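Local atomic coordinates of ubiquitin domain-containing protein DSK2,putative (Plasmodium falciparum, PDB entry 6JL3), a protein that probably acts as a ubiquitin shuttle factor that recognises proteasomal receptors, probably through its ubiquitin-like domain. Residues I5-K10 and V19-D24. Numbering follows the deposited sequence.
Sequences INVSFK and VAIEPD
The open end of the N-terminal beta hairpin of a ubiquitin-like, beta-grasp domain is formed where strand 5-10 runs antiparallel to residues 19-21. Two hydrogen-bonded pairs hold it. Ile5 N-H donates to Ile21 O, and Ile21 N-H donates back to Ile5 O, both at 2.8 Å (N to O) and both in the carbonyl planes. At the second pair Val7 N meets Val19 O at 2.9 Å, almost in line with the carbonyl bond, and Val19 N returns a bond to Val7 O. Between them Asn6 and Ala20 form a non-hydrogen-bonded pair, where the CA-H of Ala20 points at Ile5 O (CA to O 3.2 Å) and that of Asn6 at Val19 O. Their side chains lie on the outer face, where a small methyl and a polar amide suit an exposed surface; Asn6 OD1 rests 3.7 Å from Ala20 CB. Ile5, Val7, Val19 and Ile21, branched residues that favour extended backbone, point to the other face; the last three are buried, Ile5 partly exposed. Ile21 has CG1 wedged between N and C (chi1 61°), and its side chain lies obliquely across that of Val7, with CD1 3.7 Å from Val7 CG2. Ile5 adopts the same rotamer, and its CD1 reaches Pro23 CB at 4.1 Å, in the loop two residues beyond the strand, where a residue lacking N-H fits. Val19 CG2 comes up to the rim of the Phe9 ring, about level with it, 4.0 Å from CE1. On this inner face helix 27-35 packs against the hairpin, Ile33 touching Val19 and Ile21, and Leu30 and Cys34 touching Phe9, whose large flat ring fills the buried side, while strand 70-75 runs parallel to strand 5-11 on the side away from 15-21.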
ATOM      1  N   ILE A   5      -3.832 -11.953   0.768  1.00 12.23           N
ATOM      2  CA  ILE A   5      -4.858 -11.266   0.003  1.00 11.68           C
ATOM      3  C   ILE A   5      -4.150 -10.440  -1.069  1.00 11.74           C
ATOM      4  O   ILE A   5      -2.987 -10.062  -0.926  1.00 12.96           O
ATOM      5  CB  ILE A   5      -5.746 -10.364   0.895  1.00 11.68           C
ATOM      6  CG1 ILE A   5      -4.928  -9.225   1.516  1.00 11.31           C
ATOM      7  CG2 ILE A   5      -6.443 -11.194   1.977  1.00 13.41           C
ATOM      8  CD1 ILE A   5      -5.787  -8.088   2.081  1.00 12.96           C
ATOM      9  N   ASN A   6      -4.872 -10.141  -2.141  1.00 11.35           N
ATOM     10  CA  ASN A   6      -4.336  -9.282  -3.186  1.00 11.06           C
ATOM     11  C   ASN A   6      -4.739  -7.835  -2.938  1.00 11.41           C
ATOM     12  O   ASN A   6      -5.891  -7.542  -2.609  1.00 13.98           O
ATOM     13  CB  ASN A   6      -4.854  -9.711  -4.561  1.00 13.92           C
ATOM     14  CG  ASN A   6      -4.254 -11.015  -5.026  1.00 20.66           C
ATOM     15  OD1 ASN A   6      -3.038 -11.211  -4.970  1.00 22.13           O
ATOM     16  ND2 ASN A   6      -5.106 -11.923  -5.481  0.66 23.37           N
ATOM     17  N   VAL A   7      -3.775  -6.934  -3.088  1.00  9.95           N
ATOM     18  CA  VAL A   7      -4.017  -5.500  -3.064  1.00 10.80           C
ATOM     19  C   VAL A   7      -3.373  -4.900  -4.306  1.00 10.18           C
ATOM     20  O   VAL A   7      -2.208  -5.187  -4.614  1.00 11.22           O
ATOM     21  CB  VAL A   7      -3.461  -4.838  -1.790  1.00 12.38           C
ATOM     22  CG1 VAL A   7      -3.661  -3.329  -1.830  1.00 13.78           C
ATOM     23  CG2 VAL A   7      -4.121  -5.449  -0.557  1.00 14.73           C
ATOM     24  N   SER A   8      -4.137  -4.093  -5.030  1.00 10.09           N
ATOM     25  CA  SER A   8      -3.662  -3.426  -6.226  1.00 10.38           C
ATOM     26  C   SER A   8      -3.328  -1.978  -5.906  1.00 10.53           C
ATOM     27  O   SER A   8      -3.949  -1.355  -5.043  1.00 12.17           O
ATOM     28  CB  SER A   8      -4.727  -3.472  -7.319  1.00 13.20           C
ATOM     29  OG  SER A   8      -4.959  -4.802  -7.731  1.00 15.12           O
ATOM     30  N   PHE A   9      -2.342  -1.448  -6.619  1.00  9.84           N
ATOM     31  CA  PHE A   9      -1.915  -0.069  -6.466  1.00 10.08           C
ATOM     32  C   PHE A   9      -2.005   0.666  -7.790  1.00 10.88           C
ATOM     33  O   PHE A   9      -1.569   0.156  -8.832  1.00 13.51           O
ATOM     34  CB  PHE A   9      -0.484   0.002  -5.958  1.00 10.81           C
ATOM     35  CG  PHE A   9      -0.375  -0.347  -4.529  1.00 11.43           C
ATOM     36  CD1 PHE A   9      -0.240  -1.665  -4.147  1.00 13.43           C
ATOM     37  CD2 PHE A   9      -0.465   0.633  -3.557  1.00 14.16           C
ATOM     38  CE1 PHE A   9      -0.170  -1.998  -2.827  1.00 16.57           C
ATOM     39  CE2 PHE A   9      -0.390   0.306  -2.232  1.00 14.61           C
ATOM     40  CZ  PHE A   9      -0.246  -1.012  -1.867  1.00 14.78           C
ATOM     41  N   LYS A  10      -2.571   1.865  -7.736  1.00 10.32           N
ATOM     42  CA  LYS A  10      -2.494   2.844  -8.806  1.00 11.00           C
ATOM     43  C   LYS A  10      -1.498   3.901  -8.361  1.00 10.40           C
ATOM     44  O   LYS A  10      -1.690   4.540  -7.315  1.00 11.99           O
ATOM     45  CB  LYS A  10      -3.865   3.451  -9.069  1.00 12.48           C
ATOM     46  CG  LYS A  10      -4.816   2.454  -9.696  1.00 15.20           C
ATOM     47  CD  LYS A  10      -6.179   3.054  -9.939  1.00 20.55           C
ATOM     48  CE  LYS A  10      -7.038   2.164 -10.828  1.00 24.88           C
ATOM     49  NZ  LYS A  10      -8.312   2.851 -11.196  1.00 29.97           N
ATOM     50  N   VAL A  19       0.016  -6.913  -5.502  1.00 10.55           N
ATOM     51  CA  VAL A  19       0.814  -7.771  -4.637  1.00 10.68           C
ATOM     52  C   VAL A  19      -0.100  -8.633  -3.775  1.00  9.93           C
ATOM     53  O   VAL A  19      -1.248  -8.286  -3.499  1.00 12.76           O
ATOM     54  CB  VAL A  19       1.798  -6.979  -3.747  1.00 11.78           C
ATOM     55  CG1 VAL A  19       2.978  -6.503  -4.567  1.00 13.40           C
ATOM     56  CG2 VAL A  19       1.097  -5.809  -3.062  1.00 12.93           C
ATOM     57  N   ALA A  20       0.438  -9.767  -3.346  1.00 10.02           N
ATOM     58  CA  ALA A  20      -0.231 -10.664  -2.412  1.00 10.29           C
ATOM     59  C   ALA A  20       0.457 -10.512  -1.064  1.00 10.53           C
ATOM     60  O   ALA A  20       1.654 -10.788  -0.943  1.00 11.63           O
ATOM     61  CB  ALA A  20      -0.147 -12.110  -2.901  1.00 13.36           C
ATOM     62  N   ILE A  21      -0.298 -10.063  -0.065  1.00 11.41           N
ATOM     63  CA  ILE A  21       0.252  -9.678   1.223  1.00 11.70           C
ATOM     64  C   ILE A  21      -0.543 -10.337   2.343  1.00 12.52           C
ATOM     65  O   ILE A  21      -1.721 -10.677   2.187  1.00 12.98           O
ATOM     66  CB  ILE A  21       0.239  -8.143   1.389  1.00 12.10           C
ATOM     67  CG1 ILE A  21      -1.193  -7.597   1.316  1.00 13.58           C
ATOM     68  CG2 ILE A  21       1.097  -7.487   0.323  1.00 14.99           C
ATOM     69  CD1 ILE A  21      -1.307  -6.136   1.700  1.00 18.03           C
ATOM     70  N   GLU A  22       0.106 -10.506   3.486  1.00 13.85           N
ATOM     71  CA  GLU A  22      -0.619 -10.883   4.691  1.00 16.38           C
ATOM     72  C   GLU A  22      -1.427  -9.683   5.166  1.00 16.11           C
ATOM     73  O   GLU A  22      -0.889  -8.576   5.238  1.00 17.33           O
ATOM     74  CB  GLU A  22       0.348 -11.303   5.777  1.00 17.80           C
ATOM     75  CG  GLU A  22       0.870 -12.691   5.580  1.00 22.78           C
ATOM     76  CD  GLU A  22       2.249 -12.711   4.962  0.70 26.94           C
ATOM     77  OE1 GLU A  22       2.731 -13.820   4.664  0.84 31.78           O
ATOM     78  OE2 GLU A  22       2.853 -11.630   4.775  0.48 26.21           O
ATOM     79  N   PRO A  23      -2.713  -9.858   5.504  1.00 16.97           N
ATOM     80  CA  PRO A  23      -3.553  -8.685   5.805  1.00 19.99           C
ATOM     81  C   PRO A  23      -3.167  -7.935   7.067  1.00 20.78           C
ATOM     82  O   PRO A  23      -3.643  -6.806   7.247  1.00 23.65           O
ATOM     83  CB  PRO A  23      -4.970  -9.270   5.908  1.00 22.76           C
ATOM     84  CG  PRO A  23      -4.785 -10.728   6.109  1.00 22.01           C
ATOM     85  CD  PRO A  23      -3.499 -11.101   5.421  1.00 20.72           C
ATOM     86  N   ASP A  24      -2.324  -8.499   7.933  1.00 19.88           N
ATOM     87  CA  ASP A  24      -1.977  -7.850   9.192  1.00 21.02           C
ATOM     88  C   ASP A  24      -0.585  -7.220   9.196  1.00 20.80           C
ATOM     89  O   ASP A  24      -0.120  -6.793  10.256  1.00 21.63           O
ATOM     90  CB  ASP A  24      -2.143  -8.814  10.371  1.00 24.99           C
ATOM     91  CG  ASP A  24      -1.377 -10.111  10.194  1.00 29.95           C
ATOM     92  OD1 ASP A  24      -0.839 -10.368   9.096  0.87 31.12           O
ATOM     93  OD2 ASP A  24      -1.326 -10.884  11.175  1.00 33.43           O
TER